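Local coordinates for protein putative gamma-glutamylcyclotransferase PH0828 (Pyrococcus horikoshii, PDB 1V30) that probably acts as a gamma-glutamylcyclotransferase, an acyltransferase of the AIG2-like family, at residues 41-52 and 97-107. Residues are numbered along the deposited sequence; the frame is centred on the assembly and turned at random.
Sequences QLYFEYLPYAVK and EWGSKPRGKRI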
# COMPACT_ATOMS: atom_id res chain seq x y z
N GLN A 41 -3.73 6.33 8.27
CA GLN A 41 -4.92 6.79 7.57
C GLN A 41 -4.60 6.73 6.08
O GLN A 41 -3.44 6.84 5.68
CB GLN A 41 -5.26 8.22 7.96
CG GLN A 41 -5.50 8.41 9.45
CD GLN A 41 -6.00 9.80 9.77
OE1 GLN A 41 -5.55 10.78 9.16
NE2 GLN A 41 -6.91 9.90 10.72
N LEU A 42 -5.64 6.55 5.27
CA LEU A 42 -5.48 6.45 3.83
C LEU A 42 -6.22 7.56 3.10
O LEU A 42 -7.41 7.79 3.35
CB LEU A 42 -6.01 5.10 3.34
CG LEU A 42 -5.96 4.80 1.84
CD1 LEU A 42 -4.52 4.80 1.36
CD2 LEU A 42 -6.61 3.45 1.57
N TYR A 43 -5.52 8.25 2.21
CA TYR A 43 -6.09 9.33 1.42
C TYR A 43 -5.86 9.01 -0.05
O TYR A 43 -4.95 8.26 -0.40
CB TYR A 43 -5.42 10.67 1.75
CG TYR A 43 -5.72 11.18 3.14
CD1 TYR A 43 -5.06 10.64 4.24
CD2 TYR A 43 -6.67 12.16 3.35
CE1 TYR A 43 -5.36 11.06 5.53
CE2 TYR A 43 -6.98 12.60 4.64
CZ TYR A 43 -6.32 12.04 5.72
OH TYR A 43 -6.62 12.45 7.00
N PHE A 44 -6.67 9.59 -0.93
CA PHE A 44 -6.51 9.33 -2.35
C PHE A 44 -6.92 10.51 -3.23
O PHE A 44 -8.03 11.02 -3.11
CB PHE A 44 -7.33 8.08 -2.74
CG PHE A 44 -7.27 7.74 -4.21
CD1 PHE A 44 -8.43 7.73 -4.97
CD2 PHE A 44 -6.06 7.41 -4.82
CE1 PHE A 44 -8.39 7.39 -6.33
CE2 PHE A 44 -6.01 7.07 -6.17
CZ PHE A 44 -7.18 7.07 -6.93
N GLU A 45 -5.99 10.95 -4.07
CA GLU A 45 -6.27 12.01 -5.03
C GLU A 45 -6.04 11.31 -6.37
O GLU A 45 -6.96 10.72 -6.92
CB GLU A 45 -5.32 13.21 -4.88
CG GLU A 45 -5.75 14.38 -5.76
CD GLU A 45 -4.76 15.53 -5.76
OE1 GLU A 45 -5.23 16.68 -5.78
OE2 GLU A 45 -3.54 15.29 -5.76
N TYR A 46 -4.81 11.37 -6.88
CA TYR A 46 -4.47 10.66 -8.12
C TYR A 46 -3.63 9.45 -7.73
O TYR A 46 -3.44 8.51 -8.51
CB TYR A 46 -3.66 11.54 -9.07
CG TYR A 46 -4.41 12.75 -9.56
CD1 TYR A 46 -3.96 14.04 -9.25
CD2 TYR A 46 -5.57 12.62 -10.32
CE1 TYR A 46 -4.65 15.16 -9.70
CE2 TYR A 46 -6.27 13.73 -10.77
CZ TYR A 46 -5.80 15.00 -10.45
OH TYR A 46 -6.49 16.10 -10.91
N LEU A 47 -3.12 9.48 -6.50
CA LEU A 47 -2.30 8.42 -5.93
C LEU A 47 -2.77 8.17 -4.51
O LEU A 47 -3.33 9.07 -3.87
CB LEU A 47 -0.83 8.84 -5.85
CG LEU A 47 -0.08 9.13 -7.15
CD1 LEU A 47 1.27 9.75 -6.82
CD2 LEU A 47 0.09 7.85 -7.95
N PRO A 48 -2.55 6.96 -3.99
CA PRO A 48 -2.95 6.62 -2.62
C PRO A 48 -1.86 7.05 -1.65
O PRO A 48 -0.67 6.92 -1.94
CB PRO A 48 -3.10 5.10 -2.68
CG PRO A 48 -2.01 4.71 -3.62
CD PRO A 48 -2.05 5.77 -4.71
N TYR A 49 -2.27 7.55 -0.49
CA TYR A 49 -1.32 8.02 0.51
C TYR A 49 -1.60 7.48 1.90
O TYR A 49 -2.69 7.65 2.43
CB TYR A 49 -1.34 9.54 0.60
CG TYR A 49 -1.18 10.25 -0.72
CD1 TYR A 49 -2.22 11.01 -1.26
CD2 TYR A 49 0.02 10.20 -1.42
CE1 TYR A 49 -2.06 11.70 -2.46
CE2 TYR A 49 0.19 10.88 -2.62
CZ TYR A 49 -0.86 11.63 -3.13
OH TYR A 49 -0.68 12.34 -4.29
N ALA A 50 -0.60 6.83 2.50
CA ALA A 50 -0.75 6.34 3.86
C ALA A 50 0.10 7.26 4.73
O ALA A 50 1.29 7.46 4.47
CB ALA A 50 -0.25 4.90 3.98
N VAL A 51 -0.53 7.85 5.74
CA VAL A 51 0.17 8.73 6.67
C VAL A 51 -0.25 8.35 8.07
O VAL A 51 -1.33 7.81 8.28
CB VAL A 51 -0.20 10.22 6.43
CG1 VAL A 51 0.28 10.65 5.05
CG2 VAL A 51 -1.70 10.42 6.57
N LYS A 52 0.62 8.62 9.04
CA LYS A 52 0.31 8.29 10.42
C LYS A 52 -0.90 9.07 10.89
O LYS A 52 -1.06 10.25 10.58
CB LYS A 52 1.50 8.58 11.32
CG LYS A 52 2.70 7.71 11.04
CD LYS A 52 3.76 7.88 12.11
CE LYS A 52 4.98 7.05 11.80
NZ LYS A 52 5.64 7.53 10.56
N GLU A 97 5.54 5.01 3.19
CA GLU A 97 4.74 6.05 3.80
C GLU A 97 4.84 7.37 3.03
O GLU A 97 5.93 7.81 2.68
CB GLU A 97 5.23 6.25 5.24
CG GLU A 97 4.69 7.47 5.95
CD GLU A 97 5.29 7.60 7.33
OE1 GLU A 97 4.96 6.76 8.20
OE2 GLU A 97 6.11 8.52 7.54
N TRP A 98 3.70 7.99 2.77
CA TRP A 98 3.71 9.27 2.06
C TRP A 98 4.46 10.26 2.95
O TRP A 98 4.14 10.39 4.14
CB TRP A 98 2.28 9.73 1.77
CG TRP A 98 2.21 11.05 1.06
CD1 TRP A 98 1.60 12.18 1.53
CD2 TRP A 98 2.74 11.38 -0.23
NE1 TRP A 98 1.71 13.19 0.61
CE2 TRP A 98 2.40 12.73 -0.48
CE3 TRP A 98 3.45 10.67 -1.20
CZ2 TRP A 98 2.77 13.38 -1.67
CZ3 TRP A 98 3.81 11.32 -2.38
CH2 TRP A 98 3.47 12.67 -2.60
N GLY A 99 5.43 10.96 2.38
CA GLY A 99 6.24 11.89 3.16
C GLY A 99 5.83 13.34 3.28
O GLY A 99 6.63 14.17 3.75
N SER A 100 4.62 13.68 2.87
CA SER A 100 4.14 15.05 2.96
C SER A 100 2.69 15.05 3.42
O SER A 100 2.17 14.01 3.82
CB SER A 100 4.24 15.74 1.60
OG SER A 100 5.59 15.83 1.18
N LYS A 101 2.05 16.21 3.39
CA LYS A 101 0.65 16.30 3.78
C LYS A 101 -0.12 15.45 2.78
O LYS A 101 0.18 15.46 1.59
CB LYS A 101 0.15 17.75 3.66
CG LYS A 101 0.66 18.72 4.71
CD LYS A 101 0.18 20.13 4.37
CE LYS A 101 -0.09 20.96 5.61
NZ LYS A 101 1.10 21.12 6.48
N PRO A 102 -1.11 14.69 3.25
CA PRO A 102 -1.86 13.87 2.29
C PRO A 102 -2.75 14.74 1.42
O PRO A 102 -3.09 15.87 1.79
CB PRO A 102 -2.67 12.95 3.20
CG PRO A 102 -2.96 13.83 4.38
CD PRO A 102 -1.62 14.49 4.62
N ARG A 103 -3.12 14.22 0.25
CA ARG A 103 -3.98 14.94 -0.68
C ARG A 103 -5.18 14.06 -1.03
O ARG A 103 -5.10 12.83 -0.98
CB ARG A 103 -3.22 15.29 -1.97
CG ARG A 103 -2.05 16.24 -1.76
CD ARG A 103 -1.34 16.54 -3.08
NE ARG A 103 -2.24 17.11 -4.07
CZ ARG A 103 -2.49 18.41 -4.23
NH1 ARG A 103 -1.89 19.31 -3.46
NH2 ARG A 103 -3.34 18.80 -5.17
N GLY A 104 -6.30 14.70 -1.38
CA GLY A 104 -7.48 13.94 -1.76
C GLY A 104 -8.39 13.59 -0.60
O GLY A 104 -8.08 13.88 0.56
N LYS A 105 -9.50 12.94 -0.90
CA LYS A 105 -10.46 12.55 0.12
C LYS A 105 -9.95 11.39 0.96
O LYS A 105 -9.21 10.53 0.49
CB LYS A 105 -11.80 12.17 -0.51
CG LYS A 105 -12.02 12.77 -1.89
CD LYS A 105 -11.55 11.81 -2.98
CE LYS A 105 -10.99 12.55 -4.17
NZ LYS A 105 -9.65 13.11 -3.85
N ARG A 106 -10.36 11.37 2.23
CA ARG A 106 -9.96 10.28 3.11
C ARG A 106 -10.78 9.04 2.80
O ARG A 106 -11.98 9.12 2.58
CB ARG A 106 -10.17 10.66 4.57
CG ARG A 106 -10.09 9.46 5.50
CD ARG A 106 -10.12 9.85 6.97
NE ARG A 106 -9.93 8.68 7.82
CZ ARG A 106 -9.71 8.73 9.13
NH1 ARG A 106 -9.63 9.91 9.74
NH2 ARG A 106 -9.54 7.62 9.82
N ILE A 107 -10.11 7.89 2.78
CA ILE A 107 -10.81 6.63 2.56
C ILE A 107 -11.01 6.08 3.97
O ILE A 107 -10.12 5.48 4.56
CB ILE A 107 -9.96 5.67 1.70
CG1 ILE A 107 -9.76 6.30 0.31
CG2 ILE A 107 -10.66 4.32 1.57
CD1 ILE A 107 -9.06 5.41 -0.68
O HOH W 1 -8.18 6.24 6.52
O HOH W 2 7.94 8.33 9.98
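Pro102 sets its CB-CG edge over one face of the Tyr43 ring, its CG 3.8 Å from the ring centroid and almost on the normal, a CH-pi contact; Arg106 CB comes up obliquely at CE2 of the same ring. On the neighbouring strand Tyr49 leans alongside Trp98, the Tyr49 ring and the five-membered ring of Trp98 inclined obliquely at 44°. The indole has CG anti to its own backbone N (chi1 179°), which lays it against Tyr49 and brings Val51 CG1 to its edge. Trp98 NE1 reaches forward along its own segment to Lys101 O at 2.9 Å, pinning the turn that delivers Pro102 to Tyr43. A leucine at Trp98 would probably leave Lys101 O without this donor and uncover one face of Tyr49, freeing the turn to shift.

Arg103 runs alongside Tyr49 and grips Glu45 side-on: NE meets OE2 at 2.8 Å in the guanidinium plane, nearly straight at 178°, while NH2 takes the syn lone pair of OE1. At the far end Lys52 NZ bonds to Glu97 OE1 at 2.6 Å, and Tyr40 OH also bonds that oxygen.

Behind these side chains, strand 105-106 extends the 41-51 hairpin as an antiparallel edge strand, with Ile107 N bonded to Leu42 O (2.8 Å) and Phe44 N to Lys105 O (3.1 Å). On the face away from Tyr43, Ile107 CD1 nestles between Leu42 and Phe44, and helix 114-123 packs on Phe44 and Ile107. Trp98 N bonds to Ala50 O, and the side chain of Ala50 lies beside Tyr13, which probably binds substrate. Segment 97-107 thus straps over the hairpin from edge to edge, apolar beneath its middle and tied by the Glu45-Arg103 and Lys52-Glu97 salt bridges, which probably keep both glutamates charged.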